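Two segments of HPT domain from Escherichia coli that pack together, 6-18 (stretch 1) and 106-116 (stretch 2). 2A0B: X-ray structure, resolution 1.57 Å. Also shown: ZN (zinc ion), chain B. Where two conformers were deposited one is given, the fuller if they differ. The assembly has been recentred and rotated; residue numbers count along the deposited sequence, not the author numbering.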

# COMPACT_ATOMS: atom_id res chain seq x y z
N SER A 6 18.18 4.69 2.95
CA SER A 6 17.71 3.99 1.74
C SER A 6 16.26 3.54 1.88
O SER A 6 15.66 3.23 0.85
CB SER A 6 18.59 2.78 1.42
N LYS A 7 15.71 3.59 3.08
CA LYS A 7 14.34 3.15 3.27
C LYS A 7 13.34 4.10 2.60
O LYS A 7 12.32 3.60 2.10
CB LYS A 7 13.98 2.90 4.70
CG LYS A 7 13.50 3.91 5.69
CD LYS A 7 13.51 3.21 7.06
CE LYS A 7 13.49 4.15 8.26
NZ LYS A 7 12.93 3.37 9.42
N SER A 8 13.59 5.40 2.62
CA SER A 8 12.67 6.33 1.96
C SER A 8 12.61 5.99 0.47
O SER A 8 11.51 5.86 -0.09
CB SER A 8 13.08 7.78 2.17
OG SER A 8 12.91 8.19 3.53
N GLU A 9 13.76 5.81 -0.18
CA GLU A 9 13.80 5.52 -1.60
C GLU A 9 13.08 4.25 -2.01
O GLU A 9 12.44 4.13 -3.06
CB GLU A 9 15.26 5.40 -2.10
CG GLU A 9 16.05 6.64 -1.75
CD GLU A 9 17.46 6.71 -2.29
OE1 GLU A 9 18.13 5.66 -2.46
OE2 GLU A 9 17.90 7.86 -2.55
N ALA A 10 13.22 3.24 -1.14
CA ALA A 10 12.64 1.95 -1.40
C ALA A 10 11.15 1.91 -1.17
O ALA A 10 10.43 1.25 -1.92
CB ALA A 10 13.35 0.93 -0.50
N LEU A 11 10.61 2.59 -0.17
CA LEU A 11 9.24 2.43 0.22
C LEU A 11 8.35 3.58 -0.45
O LEU A 11 7.20 3.29 -0.42
CB LEU A 11 9.05 2.52 1.74
CG LEU A 11 9.85 1.39 2.54
CD1 LEU A 11 9.63 1.64 4.01
CD2 LEU A 11 9.21 0.07 2.12
N LEU A 12 9.06 4.63 -0.76
CA LEU A 12 8.12 5.73 -1.25
C LEU A 12 8.41 6.04 -2.68
O LEU A 12 9.47 5.84 -3.24
CB LEU A 12 8.51 7.01 -0.47
CG LEU A 12 8.47 6.89 1.07
CD1 LEU A 12 8.92 8.22 1.69
CD2 LEU A 12 7.12 6.40 1.51
N ASP A 13 7.42 6.72 -3.34
CA ASP A 13 7.68 7.21 -4.68
C ASP A 13 8.15 8.67 -4.58
O ASP A 13 7.26 9.59 -4.54
CB ASP A 13 6.40 7.13 -5.50
CG ASP A 13 6.60 7.51 -6.96
OD1 ASP A 13 7.59 8.08 -7.38
OD2 ASP A 13 5.65 7.08 -7.68
N ILE A 14 9.41 8.91 -4.37
CA ILE A 14 9.96 10.24 -4.11
C ILE A 14 9.74 11.22 -5.26
O ILE A 14 9.23 12.32 -4.92
CB ILE A 14 11.44 10.21 -3.69
CG1 ILE A 14 11.53 9.23 -2.51
CG2 ILE A 14 11.86 11.62 -3.27
CD1 ILE A 14 10.76 9.64 -1.30
N PRO A 15 9.94 10.86 -6.48
CA PRO A 15 9.68 11.80 -7.61
C PRO A 15 8.21 12.24 -7.57
O PRO A 15 7.96 13.47 -7.75
CB PRO A 15 9.96 11.00 -8.86
CG PRO A 15 11.12 10.11 -8.38
CD PRO A 15 10.60 9.65 -7.03
N MET A 16 7.25 11.38 -7.39
CA MET A 16 5.83 11.73 -7.38
C MET A 16 5.57 12.63 -6.19
O MET A 16 4.88 13.68 -6.24
CB MET A 16 4.90 10.51 -7.38
CG MET A 16 3.42 10.83 -7.15
SD MET A 16 3.02 10.89 -5.40
CE MET A 16 1.26 10.55 -5.38
N LEU A 17 6.07 12.29 -4.98
CA LEU A 17 5.83 13.08 -3.81
C LEU A 17 6.44 14.48 -3.94
O LEU A 17 5.77 15.40 -3.41
CB LEU A 17 6.40 12.34 -2.55
CG LEU A 17 5.51 11.14 -2.25
CD1 LEU A 17 6.36 10.23 -1.29
CD2 LEU A 17 4.21 11.45 -1.52
N GLU A 18 7.60 14.61 -4.53
CA GLU A 18 8.23 15.93 -4.62
C GLU A 18 7.38 16.78 -5.60
O GLU A 18 7.19 17.97 -5.25
CB GLU A 18 9.66 15.83 -5.07
CG GLU A 18 10.49 15.39 -3.84
CD GLU A 18 11.98 15.46 -4.02
OE1 GLU A 18 12.51 15.80 -5.09
OE2 GLU A 18 12.67 15.17 -3.00
N GLU A 106 1.99 -7.05 8.26
CA GLU A 106 3.03 -6.73 9.23
C GLU A 106 3.67 -5.38 9.02
O GLU A 106 4.15 -4.80 10.01
CB GLU A 106 4.20 -7.78 9.23
CG GLU A 106 3.73 -9.12 9.79
CD GLU A 106 4.84 -10.21 9.76
OE1 GLU A 106 6.01 -9.89 9.69
OE2 GLU A 106 4.37 -11.36 9.80
N GLU A 107 3.78 -4.82 7.80
CA GLU A 107 4.53 -3.64 7.57
C GLU A 107 3.69 -2.31 7.25
O GLU A 107 4.47 -1.36 7.29
CB GLU A 107 5.44 -3.76 6.39
CG GLU A 107 4.69 -3.72 5.04
CD GLU A 107 5.71 -3.76 3.96
OE1 GLU A 107 6.58 -2.92 3.73
OE2 GLU A 107 5.67 -4.82 3.27
N TRP A 108 2.42 -2.49 7.05
CA TRP A 108 1.90 -1.18 6.48
C TRP A 108 1.95 -0.01 7.47
O TRP A 108 2.22 1.09 6.90
CB TRP A 108 0.49 -1.44 5.99
CG TRP A 108 -0.56 -1.65 6.99
CD1 TRP A 108 -1.03 -2.82 7.52
CD2 TRP A 108 -1.32 -0.64 7.70
NE1 TRP A 108 -2.01 -2.66 8.43
CE2 TRP A 108 -2.19 -1.25 8.55
CE3 TRP A 108 -1.23 0.78 7.56
CZ2 TRP A 108 -3.08 -0.58 9.40
CZ3 TRP A 108 -2.12 1.45 8.40
CH2 TRP A 108 -3.00 0.80 9.27
N ARG A 109 1.78 -0.31 8.75
CA ARG A 109 1.87 0.87 9.67
C ARG A 109 3.23 1.46 9.61
O ARG A 109 3.50 2.71 9.70
CB ARG A 109 1.34 0.46 11.04
CG ARG A 109 -0.07 -0.06 11.15
CD ARG A 109 -0.53 -0.34 12.57
NE ARG A 109 -1.93 -0.71 12.72
CZ ARG A 109 -2.44 -1.93 12.60
NH1 ARG A 109 -1.64 -2.95 12.25
NH2 ARG A 109 -3.74 -2.13 12.76
N HIS A 110 4.35 0.67 9.53
CA HIS A 110 5.67 1.18 9.40
C HIS A 110 5.93 2.03 8.18
O HIS A 110 6.59 3.05 8.16
CB HIS A 110 6.71 -0.02 9.50
CG HIS A 110 8.08 0.32 9.10
ND1 HIS A 110 8.95 0.99 9.94
CD2 HIS A 110 8.85 0.15 7.98
CE1 HIS A 110 10.11 1.20 9.37
NE2 HIS A 110 10.09 0.69 8.17
N ASP A 111 5.39 1.56 7.01
CA ASP A 111 5.52 2.31 5.78
C ASP A 111 4.74 3.69 5.98
O ASP A 111 5.41 4.61 5.49
CB ASP A 111 4.81 1.55 4.65
CG ASP A 111 5.57 0.40 4.02
OD1 ASP A 111 6.09 -0.39 4.88
OD2 ASP A 111 5.79 0.19 2.83
N VAL A 112 3.66 3.62 6.66
CA VAL A 112 2.98 4.99 6.86
C VAL A 112 3.84 5.88 7.73
O VAL A 112 4.05 7.08 7.48
CB VAL A 112 1.63 4.74 7.48
CG1 VAL A 112 1.02 5.99 8.15
CG2 VAL A 112 0.63 4.10 6.49
N GLU A 113 4.49 5.28 8.80
CA GLU A 113 5.36 6.16 9.60
C GLU A 113 6.52 6.72 8.88
O GLU A 113 7.05 7.82 9.08
CB GLU A 113 5.91 5.29 10.81
CG GLU A 113 4.82 4.94 11.75
CD GLU A 113 5.16 3.88 12.80
OE1 GLU A 113 6.19 3.20 12.63
OE2 GLU A 113 4.40 3.75 13.75
N VAL A 114 7.18 6.02 7.91
CA VAL A 114 8.23 6.45 7.06
C VAL A 114 7.73 7.63 6.13
O VAL A 114 8.50 8.54 6.03
CB VAL A 114 8.79 5.30 6.19
CG1 VAL A 114 9.78 5.78 5.18
CG2 VAL A 114 9.55 4.35 7.18
N LEU A 115 6.54 7.48 5.63
CA LEU A 115 6.04 8.63 4.76
C LEU A 115 5.77 9.82 5.65
O LEU A 115 6.20 10.91 5.23
CB LEU A 115 4.84 8.08 4.03
CG LEU A 115 4.06 9.22 3.24
CD1 LEU A 115 5.01 9.80 2.28
CD2 LEU A 115 2.81 8.56 2.67
N LYS A 116 5.21 9.63 6.82
CA LYS A 116 4.95 10.81 7.70
C LYS A 116 6.24 11.53 7.97
O LYS A 116 6.37 12.76 7.94
CB LYS A 116 4.29 10.44 9.00
CG LYS A 116 2.82 10.15 8.89
CD LYS A 116 2.18 9.65 10.15
CE LYS A 116 0.69 9.46 10.06
NZ LYS A 116 0.14 8.83 11.31
ZN ZN B . 7.34 -5.38 2.25
O HOH W 1 11.29 8.82 6.00
O HOH W 2 5.22 1.64 0.69

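The contact between the two stretches is small and largely apolar, burying 412 Å² in total. The short helix 7-11 crosses the long helix 106-116 at 118° between their N-to-C directions, with a closest approach of 10.2 Å between axes. That spacing leaves room for side chains of both helices between the backbones, and no direct hydrogen bond joins the two stretches. Val114 and Leu11 lose the most surface here, 77 and 74 Å² respectively, followed by Leu115 and Leu12.

Leu11 is the knob of the interface. Its CA-to-CB bond points toward the long helix, and its side chain, with chi1 m and chi2 t, sits in a hole formed by Glu107, His110, Asp111 and Val114, residues that follow one another at the i, i+3, i+4 and i+7 positions of a helix. The hole is mixed in character. On its apolar side Leu11 CD1 lies 4.2 Å from Val114 CG2; on its polar side Leu11 CD2 comes within 3.5 Å of Asp111 OD2, a van der Waals approach of a methyl to a carboxylate oxygen. Glu107, whose OE1 is 4.3 Å from Leu11 CD2, marks one end of the hole and uses its other carboxylate oxygen, OE2, to bind the zinc ion at 2.0 Å, together with ligands from elsewhere in the structure.

Val114 serves several residues of stretch 1 at once. With its CA-to-CB bond toward stretch 1 and chi1 t, Val114 places CG2 4.1 Å from Lys7 CE, and Val114 CG1 lies 4.3 Å from both Leu12 CD1 and Ser8 OG; both methyls also come within 4.5 Å of Leu11 CD1. The aliphatic part of Lys7 thus extends the apolar surface, and its NZ continues to the edge of the His110 ring, near the ring plane, at 3.6 Å from His110 CE1.

Leu12 is the first residue to leave helical phi/psi after the short helix, yet its CA-to-CB bond still points toward the long helix. Leu12 CD2 packs 3.8 Å from Leu115 CB. Leu115 itself leaves the backbone sideways, but its end comes nearer, so that Leu115 CD1 reaches Leu17 CD1 at 3.8 Å. Leu17 belongs to the next helix, whose start is capped by Asp13 through a weak hydrogen bond from Met16 N to Asp13 OD1 (3.3 Å). The apolar contact therefore runs past the break between the two helices of stretch 1.

Two waters supply the polar links that the side chains do not make directly. One donates to Leu11 O (2.8 Å from the water oxygen) and to Asp111 OD2 (2.6 Å), connecting the last turn of the short helix, where Leu11 O accepts no backbone bond within the stretch, to the same carboxylate that its side chain approaches. The other donates to Val114 O at 2.8 Å and is hydrogen-bonded to Ser8 OG at 3.0 Å, bridging the pair whose CA atoms lie 6.8 Å apart.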